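Local atomic coordinates of putative dehydratase (Mesorhizobium loti, PDB entry 2POZ), a protein that is of unknown function but probably acts as a lyase, perhaps a dehydratase, of the mandelate racemase and muconate lactonizing enzyme family. Residues R121-A126 / G356-M360; R147-Y153 / H333-F337; G154-P160 / I200-L206; P279-T283 / I314-T318; C294-E298 / N324-F328. All coordinates share one frame; numbering follows the deposited sequence.

How the contacts relate
The five contacts illustrate how a modified TIM barrel, the (beta/alpha)7-beta barrel of the enolase superfamily, is tied together by contacts, most of them nested along the chain. Contact 1 joins strand 123-128 to strand 357-359 and encloses all the others. Contact 2 lies within it and holds contact 3, between neighbouring barrel strands, then contacts 4 and 5, which interleave along the chain and each join a helix to a loop. Centres of contacts 2 and 3 are about 12 Å apart, those of contacts 2 and 5 about 26 Å. The R125-E201 salt bridge joins contacts 1 and 3, and R121 makes a probable hydrogen bond to I325, so the first barrel strand and the loop before it link contacts 3 and 5.

Contact 1. Residues R121-A126 / G356-M360; sequences RDRVRA and GYFEM
The ring of Y357 lies against R125, its non-hydrogen-bonded partner across two antiparallel strands. R125 CA sits over one ring face, 4.1 Å from the centroid, in a CH-pi contact. With CG anti to the backbone N (chi1 -180°) and the chain extended beyond, R125 crosses the ring obliquely, R125 CD passing 3.8 Å from Y357 OH before the guanidinium leaves for E201. On the other flank R123 NE approaches Y357 CD1 at 3.9 Å, its guanidinium tilted 26° from the ring plane. E359 meets R123 by chain, not charge: E359 OE2 is 3.3 Å from R123 CB but 4.8 Å from R123 NE. On the face that carries F358, selenomethionine M360 folds at chi2 and chi3 to bring M360 CE 3.6 Å from V124 CG2. Four backbone bonds, two reciprocal between V124 and F358, stitch the strands. Strand 123-128, the first of the barrel, also pairs with 331-333, and 357-359 adds an antiparallel neighbour. Without the ring, as with an alanine here, the R125 stem would probably be uncovered and the end of R123 left freer to turn. The chemistry is two-sided: arginines, a glutamate and an aromatic ring on one face, mainly apolar packing on the other.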
# COMPACT_ATOMS: atom_id res chain seq x y z
N ARG A 121 -7.11 -34.96 20.20
CA ARG A 121 -6.28 -35.22 21.38
C ARG A 121 -7.14 -35.62 22.59
O ARG A 121 -8.30 -35.19 22.72
CB ARG A 121 -5.45 -33.96 21.70
CG ARG A 121 -6.28 -32.68 21.79
CD ARG A 121 -5.41 -31.44 21.88
NE ARG A 121 -4.74 -31.10 20.62
CZ ARG A 121 -5.33 -30.51 19.58
NH1 ARG A 121 -6.61 -30.18 19.62
NH2 ARG A 121 -4.62 -30.25 18.49
N ASP A 122 -6.58 -36.44 23.47
CA ASP A 122 -7.32 -36.89 24.66
C ASP A 122 -7.04 -36.04 25.89
O ASP A 122 -7.67 -36.22 26.93
CB ASP A 122 -6.97 -38.35 24.98
CG ASP A 122 -7.34 -39.30 23.86
OD1 ASP A 122 -8.50 -39.28 23.41
OD2 ASP A 122 -6.46 -40.07 23.43
N ARG A 123 -6.10 -35.12 25.79
CA ARG A 123 -5.76 -34.26 26.91
C ARG A 123 -5.01 -33.04 26.41
O ARG A 123 -4.46 -33.06 25.31
CB ARG A 123 -4.90 -35.03 27.93
CG ARG A 123 -3.52 -35.42 27.41
CD ARG A 123 -2.77 -36.29 28.40
NE ARG A 123 -1.32 -36.16 28.25
CZ ARG A 123 -0.62 -36.62 27.21
NH1 ARG A 123 -1.23 -37.25 26.21
NH2 ARG A 123 0.69 -36.41 27.15
N VAL A 124 -5.00 -31.98 27.21
CA VAL A 124 -4.31 -30.76 26.83
C VAL A 124 -3.47 -30.23 27.98
O VAL A 124 -3.86 -30.31 29.14
CB VAL A 124 -5.28 -29.64 26.43
CG1 VAL A 124 -5.98 -29.99 25.13
CG2 VAL A 124 -6.29 -29.41 27.55
N ARG A 125 -2.32 -29.69 27.63
CA ARG A 125 -1.42 -29.10 28.60
C ARG A 125 -1.93 -27.69 28.86
O ARG A 125 -2.52 -27.06 27.98
CB ARG A 125 -0.01 -29.05 28.02
CG ARG A 125 1.01 -28.46 28.96
CD ARG A 125 2.37 -28.45 28.31
NE ARG A 125 3.31 -27.63 29.07
CZ ARG A 125 3.97 -26.61 28.55
NH1 ARG A 125 3.80 -26.29 27.27
NH2 ARG A 125 4.80 -25.91 29.31
N ALA A 126 -1.71 -27.18 30.07
CA ALA A 126 -2.18 -25.85 30.40
C ALA A 126 -1.11 -25.04 31.10
O ALA A 126 -0.17 -25.59 31.65
CB ALA A 126 -3.42 -25.94 31.30
N GLY A 356 -0.96 -30.12 35.65
CA GLY A 356 -1.10 -29.13 34.59
C GLY A 356 -1.71 -29.62 33.30
O GLY A 356 -1.57 -28.99 32.25
N TYR A 357 -2.40 -30.75 33.37
CA TYR A 357 -3.05 -31.34 32.20
C TYR A 357 -4.52 -31.61 32.48
O TYR A 357 -4.89 -32.03 33.57
CB TYR A 357 -2.37 -32.66 31.83
CG TYR A 357 -1.08 -32.53 31.07
CD1 TYR A 357 -1.07 -32.58 29.67
CD2 TYR A 357 0.13 -32.37 31.73
CE1 TYR A 357 0.11 -32.49 28.96
CE2 TYR A 357 1.33 -32.27 31.02
CZ TYR A 357 1.31 -32.33 29.63
OH TYR A 357 2.47 -32.24 28.90
N PHE A 358 -5.36 -31.38 31.47
CA PHE A 358 -6.79 -31.63 31.58
C PHE A 358 -7.17 -32.75 30.62
O PHE A 358 -6.81 -32.70 29.44
CB PHE A 358 -7.60 -30.39 31.18
CG PHE A 358 -7.83 -29.43 32.30
CD1 PHE A 358 -8.58 -29.79 33.42
CD2 PHE A 358 -7.30 -28.14 32.23
CE1 PHE A 358 -8.82 -28.88 34.45
CE2 PHE A 358 -7.53 -27.22 33.26
CZ PHE A 358 -8.29 -27.59 34.37
N GLU A 359 -7.90 -33.74 31.12
CA GLU A 359 -8.35 -34.84 30.27
C GLU A 359 -9.63 -34.37 29.58
O GLU A 359 -10.42 -33.64 30.17
CB GLU A 359 -8.65 -36.09 31.10
CG GLU A 359 -7.43 -36.90 31.50
CD GLU A 359 -6.79 -37.61 30.31
OE1 GLU A 359 -7.49 -38.36 29.61
OE2 GLU A 359 -5.58 -37.41 30.08
N MSE A 360 -9.84 -34.77 28.33
CA MSE A 360 -11.05 -34.37 27.61
C MSE A 360 -12.26 -35.06 28.24
O MSE A 360 -12.22 -36.26 28.50
CB MSE A 360 -10.96 -34.76 26.13
CG MSE A 360 -9.72 -34.23 25.41
SE MSE A 360 -9.55 -32.31 25.50
CE MSE A 360 -8.55 -32.17 27.14

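Contact 2. Residues R147-Y153 / H333-F337; sequences RPLKEGY and HYPAF
R147 NH1 and E151 OE1 form a salt bridge of 2.6 Å, one helical turn apart, and both side chains rest on P335. The chain of R147 is fully extended (chi1 -180°, chi2 -179°), which carries the guanidinium out to the loop. There it is sandwiched: A336 CB lies above one face near the rim, and E151 CD lies 3.4 Å above the opposite face. P335 CB meets the rim of the guanidinium in its plane, 3.5 Å from R147 NH2. Arginine and proline run antiparallel alongside each other, while P335 CG also approaches Y153 CE2 at 4.0 Å. Y153 in turn points its hydroxyl at the edge of the H333 imidazole, with Y153 OH 3.1 Å from H333 CD2 and nearly in the ring plane; the side chains are roughly perpendicular. A Schellman motif at G152 ends the helix and turns the chain back to Y153, whose ring also packs on I353. H333 ends the last barrel strand, 331-333, and meets F358 edge-to-face. No hydrogen bond crosses between the segments, so the chemistry is van der Waals packing, with the ion pair kept within 147-153, probably restraining the guanidinium's rotation, and buried Y153 OH lacking a partner in the model.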
# COMPACT_ATOMS: atom_id res chain seq x y z
N ARG A 147 3.66 -22.20 44.37
CA ARG A 147 2.46 -23.03 44.36
C ARG A 147 2.14 -23.64 42.98
O ARG A 147 2.03 -24.86 42.85
CB ARG A 147 1.25 -22.25 44.87
CG ARG A 147 -0.03 -23.07 44.89
CD ARG A 147 -1.23 -22.28 45.38
NE ARG A 147 -2.49 -22.86 44.92
CZ ARG A 147 -2.86 -22.95 43.65
NH1 ARG A 147 -2.07 -22.48 42.68
NH2 ARG A 147 -4.02 -23.50 43.33
N PRO A 148 1.99 -22.80 41.94
CA PRO A 148 1.70 -23.42 40.64
C PRO A 148 2.75 -24.44 40.19
O PRO A 148 2.42 -25.48 39.64
CB PRO A 148 1.57 -22.22 39.70
CG PRO A 148 2.41 -21.16 40.35
CD PRO A 148 2.06 -21.33 41.81
N LEU A 149 4.02 -24.14 40.44
CA LEU A 149 5.08 -25.06 40.05
C LEU A 149 5.02 -26.38 40.84
O LEU A 149 5.37 -27.43 40.32
CB LEU A 149 6.45 -24.40 40.21
CG LEU A 149 6.67 -23.19 39.29
CD1 LEU A 149 8.06 -22.64 39.51
CD2 LEU A 149 6.47 -23.59 37.83
N LYS A 150 4.58 -26.31 42.10
CA LYS A 150 4.46 -27.52 42.91
C LYS A 150 3.32 -28.36 42.36
O LYS A 150 3.31 -29.59 42.50
CB LYS A 150 4.17 -27.17 44.38
CG LYS A 150 5.34 -26.55 45.14
CD LYS A 150 6.37 -27.59 45.57
CE LYS A 150 7.44 -26.95 46.47
NZ LYS A 150 8.43 -27.94 47.01
N GLU A 151 2.35 -27.70 41.73
CA GLU A 151 1.22 -28.39 41.14
C GLU A 151 1.58 -29.05 39.81
O GLU A 151 0.77 -29.77 39.23
CB GLU A 151 0.05 -27.42 40.94
CG GLU A 151 -0.68 -27.04 42.21
CD GLU A 151 -1.83 -26.09 41.95
OE1 GLU A 151 -1.57 -24.88 41.71
OE2 GLU A 151 -2.99 -26.54 41.97
N GLY A 152 2.78 -28.78 39.31
CA GLY A 152 3.21 -29.39 38.06
C GLY A 152 3.12 -28.60 36.77
O GLY A 152 3.35 -29.15 35.69
N TYR A 153 2.78 -27.32 36.85
CA TYR A 153 2.68 -26.48 35.65
C TYR A 153 4.07 -26.26 35.06
O TYR A 153 5.03 -26.02 35.79
CB TYR A 153 2.03 -25.13 35.99
CG TYR A 153 0.56 -25.25 36.29
CD1 TYR A 153 -0.37 -25.31 35.25
CD2 TYR A 153 0.09 -25.37 37.60
CE1 TYR A 153 -1.72 -25.51 35.51
CE2 TYR A 153 -1.26 -25.57 37.87
CZ TYR A 153 -2.16 -25.64 36.81
OH TYR A 153 -3.48 -25.89 37.06
N HIS A 333 -5.51 -21.95 32.79
CA HIS A 333 -6.20 -22.29 34.03
C HIS A 333 -5.80 -21.37 35.19
O HIS A 333 -4.66 -20.91 35.26
CB HIS A 333 -5.91 -23.75 34.38
CG HIS A 333 -6.71 -24.28 35.53
ND1 HIS A 333 -8.09 -24.22 35.56
CD2 HIS A 333 -6.34 -24.88 36.68
CE1 HIS A 333 -8.53 -24.78 36.67
NE2 HIS A 333 -7.49 -25.18 37.37
N TYR A 334 -6.76 -21.08 36.08
CA TYR A 334 -6.55 -20.23 37.25
C TYR A 334 -6.85 -21.10 38.48
O TYR A 334 -7.87 -20.90 39.15
CB TYR A 334 -7.52 -19.04 37.26
CG TYR A 334 -7.35 -18.04 36.14
CD1 TYR A 334 -6.91 -16.74 36.39
CD2 TYR A 334 -7.69 -18.37 34.82
CE1 TYR A 334 -6.80 -15.79 35.36
CE2 TYR A 334 -7.58 -17.43 33.79
CZ TYR A 334 -7.15 -16.15 34.07
OH TYR A 334 -7.07 -15.22 33.05
N PRO A 335 -5.97 -22.05 38.80
CA PRO A 335 -6.21 -22.92 39.96
C PRO A 335 -6.46 -22.23 41.31
O PRO A 335 -7.29 -22.68 42.09
CB PRO A 335 -4.97 -23.83 39.97
CG PRO A 335 -3.91 -22.96 39.40
CD PRO A 335 -4.63 -22.28 38.25
N ALA A 336 -5.78 -21.12 41.56
CA ALA A 336 -5.94 -20.39 42.83
C ALA A 336 -7.36 -19.88 43.11
O ALA A 336 -7.78 -19.80 44.27
CB ALA A 336 -4.94 -19.23 42.91
N PHE A 337 -8.09 -19.54 42.06
CA PHE A 337 -9.46 -19.01 42.21
C PHE A 337 -10.42 -19.99 42.88
O PHE A 337 -11.37 -19.58 43.54
CB PHE A 337 -10.02 -18.60 40.84
CG PHE A 337 -9.37 -17.38 40.26
CD1 PHE A 337 -8.15 -16.91 40.75
CD2 PHE A 337 -9.97 -16.69 39.20
CE1 PHE A 337 -7.53 -15.79 40.20
CE2 PHE A 337 -9.36 -15.57 38.65
CZ PHE A 337 -8.14 -15.12 39.15

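Contact 3. Residues G154-P160 / I200-L206; sequences GALKFYP and IELMVDL
L156 projects into the hollow between I200 and L202, two residues of the neighbouring parallel strand. L156 CG lies 4.1 Å from I200 CG2, and L156 CB 4.2 Å from L202 CD2. The next notch on this face, between L202 and V204, takes the F158 ring: its edge meets L202 CB while F158 CZ approaches V204 CG2. V204 forks, so its other methyl, CG1, supports P160 CD at 3.9 Å. On the inner face M203, a selenomethionine, bends at chi2 (70°) and curls along the sheet, bringing M203 CE to 4.0 Å from A155 CB. K157 crosses it at about a right angle, K157 CG resting 3.7 Å from M203 CB. Extended first (chi1 -173°) and kinked at chi3, K157 then passes D205 CB and delivers NZ to E231, E332 and Y127. A methionine in its place would probably leave E231 and E332 without their shared salt-bridge partner inside the barrel. D205 and E231 end successive strands, placed like the metal-binding acids of enolase superfamily relatives, though no metal is modelled in this contact. Beyond the strands, the Y159 ring presents its edge to the D205 and L206 carbonyls, and a water bridges L206 O and Y159 OH (2.8 Å), the latter also hydrogen-bonded to V172 N. Five backbone bonds fix the register. The pair forms a beta-alpha-beta unit of the barrel: helix 179-196 covers L202, F158 and P160, strand 227-231 continues the sheet beyond 201-205, and strand 123-128 flanks 155-158 on its other edge.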
# COMPACT_ATOMS: atom_id res chain seq x y z
N GLY A 154 4.16 -26.35 33.73
CA GLY A 154 5.43 -26.14 33.07
C GLY A 154 5.43 -24.78 32.38
O GLY A 154 6.37 -24.43 31.66
N ALA A 155 4.37 -24.02 32.62
CA ALA A 155 4.24 -22.70 32.01
C ALA A 155 3.39 -21.79 32.90
O ALA A 155 2.39 -22.22 33.49
CB ALA A 155 3.61 -22.84 30.63
N LEU A 156 3.80 -20.54 32.98
CA LEU A 156 3.11 -19.56 33.82
C LEU A 156 2.89 -18.24 33.09
O LEU A 156 3.77 -17.76 32.38
CB LEU A 156 3.94 -19.27 35.07
CG LEU A 156 4.42 -20.42 35.96
CD1 LEU A 156 5.44 -19.89 36.95
CD2 LEU A 156 3.24 -21.06 36.69
N LYS A 157 1.71 -17.66 33.26
CA LYS A 157 1.42 -16.35 32.67
C LYS A 157 1.18 -15.36 33.80
O LYS A 157 0.58 -15.71 34.82
CB LYS A 157 0.17 -16.38 31.77
CG LYS A 157 -0.02 -15.05 31.03
CD LYS A 157 -1.11 -15.08 29.96
CE LYS A 157 -2.48 -14.76 30.52
NZ LYS A 157 -3.53 -14.86 29.45
N PHE A 158 1.65 -14.13 33.62
CA PHE A 158 1.45 -13.12 34.65
C PHE A 158 1.48 -11.70 34.09
O PHE A 158 2.06 -11.44 33.04
CB PHE A 158 2.49 -13.28 35.77
CG PHE A 158 3.91 -13.15 35.32
CD1 PHE A 158 4.66 -12.03 35.65
CD2 PHE A 158 4.51 -14.16 34.56
CE1 PHE A 158 5.99 -11.90 35.24
CE2 PHE A 158 5.84 -14.04 34.15
CZ PHE A 158 6.58 -12.91 34.49
N TYR A 159 0.83 -10.79 34.82
CA TYR A 159 0.74 -9.38 34.47
C TYR A 159 1.73 -8.67 35.40
O TYR A 159 1.53 -8.62 36.61
CB TYR A 159 -0.69 -8.90 34.74
CG TYR A 159 -0.95 -7.43 34.52
CD1 TYR A 159 -0.91 -6.87 33.23
CD2 TYR A 159 -1.25 -6.59 35.59
CE1 TYR A 159 -1.17 -5.52 33.02
CE2 TYR A 159 -1.51 -5.23 35.40
CZ TYR A 159 -1.47 -4.70 34.11
OH TYR A 159 -1.76 -3.38 33.91
N PRO A 160 2.83 -8.13 34.85
CA PRO A 160 3.84 -7.46 35.67
C PRO A 160 3.70 -5.95 35.83
O PRO A 160 4.56 -5.32 36.45
CB PRO A 160 5.13 -7.81 34.95
CG PRO A 160 4.71 -7.63 33.50
CD PRO A 160 3.32 -8.31 33.47
N ILE A 200 11.01 -23.38 32.75
CA ILE A 200 9.61 -22.99 32.76
C ILE A 200 9.29 -21.95 31.68
O ILE A 200 10.03 -20.98 31.51
CB ILE A 200 9.20 -22.42 34.14
CG1 ILE A 200 9.38 -23.50 35.21
CG2 ILE A 200 7.76 -21.92 34.11
CD1 ILE A 200 8.51 -24.74 35.02
N GLU A 201 8.21 -22.18 30.94
CA GLU A 201 7.81 -21.24 29.90
C GLU A 201 7.07 -20.10 30.58
O GLU A 201 6.20 -20.31 31.41
CB GLU A 201 6.88 -21.93 28.89
CG GLU A 201 7.44 -23.22 28.33
CD GLU A 201 6.55 -23.84 27.26
OE1 GLU A 201 5.32 -23.92 27.47
OE2 GLU A 201 7.09 -24.26 26.21
N LEU A 202 7.44 -18.87 30.23
CA LEU A 202 6.80 -17.71 30.83
C LEU A 202 6.07 -16.87 29.80
O LEU A 202 6.60 -16.55 28.74
CB LEU A 202 7.85 -16.85 31.54
CG LEU A 202 8.63 -17.54 32.66
CD1 LEU A 202 9.63 -16.55 33.26
CD2 LEU A 202 7.68 -18.05 33.72
N MSE A 203 4.83 -16.52 30.11
CA MSE A 203 4.04 -15.68 29.22
C MSE A 203 3.81 -14.37 29.96
O MSE A 203 3.44 -14.36 31.13
CB MSE A 203 2.68 -16.33 28.90
CG MSE A 203 2.75 -17.56 28.00
SE MSE A 203 3.53 -19.14 28.84
CE MSE A 203 3.02 -20.47 27.51
N VAL A 204 4.07 -13.26 29.28
CA VAL A 204 3.89 -11.96 29.89
C VAL A 204 2.67 -11.25 29.29
O VAL A 204 2.65 -10.93 28.10
CB VAL A 204 5.15 -11.08 29.69
CG1 VAL A 204 4.87 -9.65 30.10
CG2 VAL A 204 6.30 -11.64 30.53
N ASP A 205 1.66 -11.03 30.12
CA ASP A 205 0.45 -10.33 29.70
C ASP A 205 0.58 -8.86 30.09
O ASP A 205 0.76 -8.54 31.26
CB ASP A 205 -0.77 -10.97 30.38
CG ASP A 205 -2.07 -10.19 30.12
OD1 ASP A 205 -2.14 -9.43 29.13
OD2 ASP A 205 -3.01 -10.35 30.92
N LEU A 206 0.52 -7.98 29.09
CA LEU A 206 0.63 -6.55 29.34
C LEU A 206 -0.76 -5.91 29.46
O LEU A 206 -0.89 -4.76 29.87
CB LEU A 206 1.44 -5.86 28.24
CG LEU A 206 2.88 -6.38 28.09
CD1 LEU A 206 3.65 -5.50 27.10
CD2 LEU A 206 3.58 -6.37 29.45
O HOH W 1 -2.34 -2.62 31.28

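Contact 4. Residues P279-T283 / I314-T318; sequences PDIGT and IETAT
I281 and I314 meet through contrasting torsions: I281 sets CG1 between its backbone N and carbonyl carbon (chi1 64°), whereas I314 swings CG1 opposite its own N (chi1 -168°). Both chains are then nearly straight and lie side by side, heading opposite ways, I281 CG1 and I314 CG1 being 4.0 Å apart. The tip of I281 drives into helix 312-324, where CD1 packs 3.5 Å from A317 CB and 3.4 Å from T318 N. In return, I314 CD1 reaches the loop, 3.6 Å from G282 CA and 3.5 Å from D280 OD1. Glycine suits this spot, since a beta carbon there would collide with that methyl. The loop holds its own shape through an Asx turn: G282 N donates to D280 OD1 over 2.6 Å, meeting it on the anti side and 26° out of the carboxylate plane. The other oxygen, D280 OD2, bonds H307 ND1, an arrangement resembling the Asp-His dyad at the ends of the sixth and seventh barrel strands in mandelate racemase relatives, though no role is established here. Behind I281 stand L287 and T290 of helix 287-298. No hydrogen bond joins 279-283 to 314-318; polar bonds shape the turn internally, and tightly fitted hydrocarbon positions it on the helix.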
# COMPACT_ATOMS: atom_id res chain seq x y z
N PRO A 279 -9.02 -16.27 21.59
CA PRO A 279 -10.45 -16.02 21.73
C PRO A 279 -11.02 -16.73 22.96
O PRO A 279 -10.49 -17.74 23.40
CB PRO A 279 -11.03 -16.59 20.44
CG PRO A 279 -10.13 -17.76 20.18
CD PRO A 279 -8.75 -17.17 20.46
N ASP A 280 -12.10 -16.18 23.50
CA ASP A 280 -12.77 -16.76 24.66
C ASP A 280 -14.11 -17.26 24.13
O ASP A 280 -14.88 -16.46 23.58
CB ASP A 280 -12.99 -15.69 25.73
CG ASP A 280 -13.61 -16.25 27.01
OD1 ASP A 280 -14.50 -17.13 26.92
OD2 ASP A 280 -13.20 -15.80 28.10
N ILE A 281 -14.42 -18.55 24.28
CA ILE A 281 -15.70 -19.04 23.74
C ILE A 281 -16.90 -18.34 24.37
O ILE A 281 -17.99 -18.36 23.81
CB ILE A 281 -15.88 -20.57 23.91
CG1 ILE A 281 -15.95 -20.95 25.39
CG2 ILE A 281 -14.77 -21.32 23.18
CD1 ILE A 281 -16.40 -22.40 25.60
N GLY A 282 -16.68 -17.73 25.54
CA GLY A 282 -17.75 -17.02 26.23
C GLY A 282 -17.95 -15.57 25.81
O GLY A 282 -18.85 -14.89 26.30
N THR A 283 -17.10 -15.08 24.91
CA THR A 283 -17.22 -13.71 24.42
C THR A 283 -17.03 -13.61 22.90
O THR A 283 -17.58 -12.72 22.28
CB THR A 283 -16.20 -12.74 25.08
OG1 THR A 283 -14.88 -13.06 24.65
CG2 THR A 283 -16.27 -12.83 26.60
N ILE A 314 -17.65 -22.94 31.86
CA ILE A 314 -16.95 -22.43 30.68
C ILE A 314 -15.61 -23.12 30.44
O ILE A 314 -15.18 -23.25 29.30
CB ILE A 314 -16.75 -20.90 30.72
CG1 ILE A 314 -16.31 -20.41 29.34
CG2 ILE A 314 -15.72 -20.52 31.77
CD1 ILE A 314 -16.64 -18.95 29.07
N GLU A 315 -14.97 -23.59 31.50
CA GLU A 315 -13.69 -24.29 31.34
C GLU A 315 -13.94 -25.62 30.64
O GLU A 315 -13.21 -26.01 29.72
CB GLU A 315 -13.04 -24.56 32.70
CG GLU A 315 -12.59 -23.32 33.44
CD GLU A 315 -11.95 -23.64 34.78
OE1 GLU A 315 -11.04 -24.51 34.81
OE2 GLU A 315 -12.35 -23.04 35.81
N THR A 316 -14.98 -26.33 31.06
CA THR A 316 -15.31 -27.62 30.47
C THR A 316 -15.76 -27.44 29.02
O THR A 316 -15.40 -28.23 28.14
CB THR A 316 -16.41 -28.32 31.27
OG1 THR A 316 -15.94 -28.53 32.61
CG2 THR A 316 -16.77 -29.67 30.65
N ALA A 317 -16.55 -26.40 28.77
CA ALA A 317 -17.03 -26.12 27.42
C ALA A 317 -15.84 -25.83 26.50
O ALA A 317 -15.81 -26.24 25.34
CB ALA A 317 -17.97 -24.93 27.44
N THR A 318 -14.85 -25.12 27.03
CA THR A 318 -13.66 -24.79 26.26
C THR A 318 -12.91 -26.05 25.85
O THR A 318 -12.31 -26.10 24.77
CB THR A 318 -12.73 -23.86 27.06
OG1 THR A 318 -13.39 -22.60 27.27
CG2 THR A 318 -11.41 -23.62 26.32

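Contact 5. Residues C294-E298 / N324-F328; sequences CAMAE and NITNF
E298 lays its CG over the side-chain amide of N327, with E298 CG 3.4 Å from N327 CG and the carboxylate and amide planes 35° apart. The pair joins helix 287-298 to the loop that leads from helix 312-324 into strand 331-333, the last strand of the (beta/alpha)7-beta barrel. N327 carries its amide between the backbone N and the carbonyl carbon (chi1 58°), which turns the group back over the C294-E298 turn. There N327 ND2 donates to C294 O at 3.1 Å, a bent bond of 136° at the hydrogen. The same oxygen accepts the helical bond from E298 N, and the two donors arrive from opposite faces of the carbonyl plane. A second bond from N327 ND2, to M302 O, gives this buried amide nitrogen two acceptors, and the backbone of N327 pairs with V304 of strand 303-304. The asparagine thereby links helix, loop and sheet. Beside it the contact becomes apolar: I325 CG2 packs 3.9 Å from C294 CB and also approaches C294 SG, while A297 CB lies beside N327 ND2, near the amide plane. E298 OE1 is modelled against T326 OG1 at a distance too short to be trusted. The other oxygen, E298 OE2, makes a salt bridge with R262 of a neighbouring subunit, so this part of the helix also takes part in the octamer. N327 OD1, finally, receives a hydrogen bond of 2.6 Å from a water that also donates a weak hydrogen bond to E298 OE2, 3.5 Å away.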
# COMPACT_ATOMS: atom_id res chain seq x y z
N CYS A 294 -10.87 -20.17 14.69
CA CYS A 294 -9.64 -20.96 14.72
C CYS A 294 -9.30 -21.49 13.32
O CYS A 294 -8.13 -21.55 12.94
CB CYS A 294 -9.77 -22.13 15.70
SG CYS A 294 -9.95 -21.63 17.44
N ALA A 295 -10.32 -21.89 12.57
CA ALA A 295 -10.10 -22.41 11.22
C ALA A 295 -9.50 -21.30 10.34
O ALA A 295 -8.59 -21.54 9.55
CB ALA A 295 -11.41 -22.92 10.62
N MSE A 296 -10.02 -20.08 10.50
CA MSE A 296 -9.51 -18.94 9.75
C MSE A 296 -8.07 -18.65 10.16
O MSE A 296 -7.21 -18.34 9.32
CB MSE A 296 -10.34 -17.68 10.04
CG MSE A 296 -11.67 -17.60 9.34
SE MSE A 296 -12.50 -15.86 9.69
CE MSE A 296 -11.27 -14.73 8.73
N ALA A 297 -7.80 -18.75 11.45
CA ALA A 297 -6.47 -18.49 11.98
C ALA A 297 -5.43 -19.38 11.32
O ALA A 297 -4.31 -18.95 11.07
CB ALA A 297 -6.46 -18.70 13.48
N GLU A 298 -5.82 -20.63 11.04
CA GLU A 298 -4.92 -21.57 10.39
C GLU A 298 -4.49 -21.10 9.01
O GLU A 298 -3.39 -21.43 8.54
CB GLU A 298 -5.58 -22.96 10.28
CG GLU A 298 -5.10 -23.93 11.32
CD GLU A 298 -5.68 -25.33 11.14
OE1 GLU A 298 -4.99 -26.30 11.53
OE2 GLU A 298 -6.81 -25.46 10.64
N ASN A 324 -10.96 -30.60 19.59
CA ASN A 324 -11.20 -30.66 18.15
C ASN A 324 -10.35 -29.83 17.18
O ASN A 324 -10.07 -30.29 16.07
CB ASN A 324 -12.69 -30.36 17.94
CG ASN A 324 -13.09 -30.31 16.47
OD1 ASN A 324 -13.07 -29.25 15.85
ND2 ASN A 324 -13.47 -31.45 15.92
N ILE A 325 -9.93 -28.63 17.57
CA ILE A 325 -9.15 -27.80 16.65
C ILE A 325 -7.77 -28.33 16.32
O ILE A 325 -7.06 -28.89 17.17
CB ILE A 325 -9.03 -26.34 17.17
CG1 ILE A 325 -8.44 -26.33 18.58
CG2 ILE A 325 -10.39 -25.66 17.15
CD1 ILE A 325 -8.17 -24.94 19.11
N THR A 326 -7.37 -28.15 15.06
CA THR A 326 -6.09 -28.63 14.60
C THR A 326 -4.92 -27.73 14.98
O THR A 326 -3.78 -28.20 15.06
CB THR A 326 -6.11 -28.83 13.07
OG1 THR A 326 -6.63 -27.65 12.45
CG2 THR A 326 -7.00 -30.00 12.69
N ASN A 327 -5.18 -26.44 15.21
CA ASN A 327 -4.12 -25.50 15.57
C ASN A 327 -4.14 -25.07 17.04
O ASN A 327 -3.96 -23.90 17.37
CB ASN A 327 -4.16 -24.27 14.64
CG ASN A 327 -5.50 -23.53 14.68
OD1 ASN A 327 -6.54 -24.11 15.00
ND2 ASN A 327 -5.48 -22.25 14.33
N PHE A 328 -4.37 -26.04 17.93
CA PHE A 328 -4.40 -25.76 19.36
C PHE A 328 -2.98 -25.64 19.90
O PHE A 328 -2.11 -26.42 19.52
CB PHE A 328 -5.11 -26.90 20.10
CG PHE A 328 -4.97 -26.81 21.60
CD1 PHE A 328 -5.71 -25.88 22.34
CD2 PHE A 328 -4.09 -27.65 22.28
CE1 PHE A 328 -5.56 -25.78 23.71
CE2 PHE A 328 -3.93 -27.56 23.66
CZ PHE A 328 -4.66 -26.63 24.38
O HOH W 2 -8.59 -24.98 13.57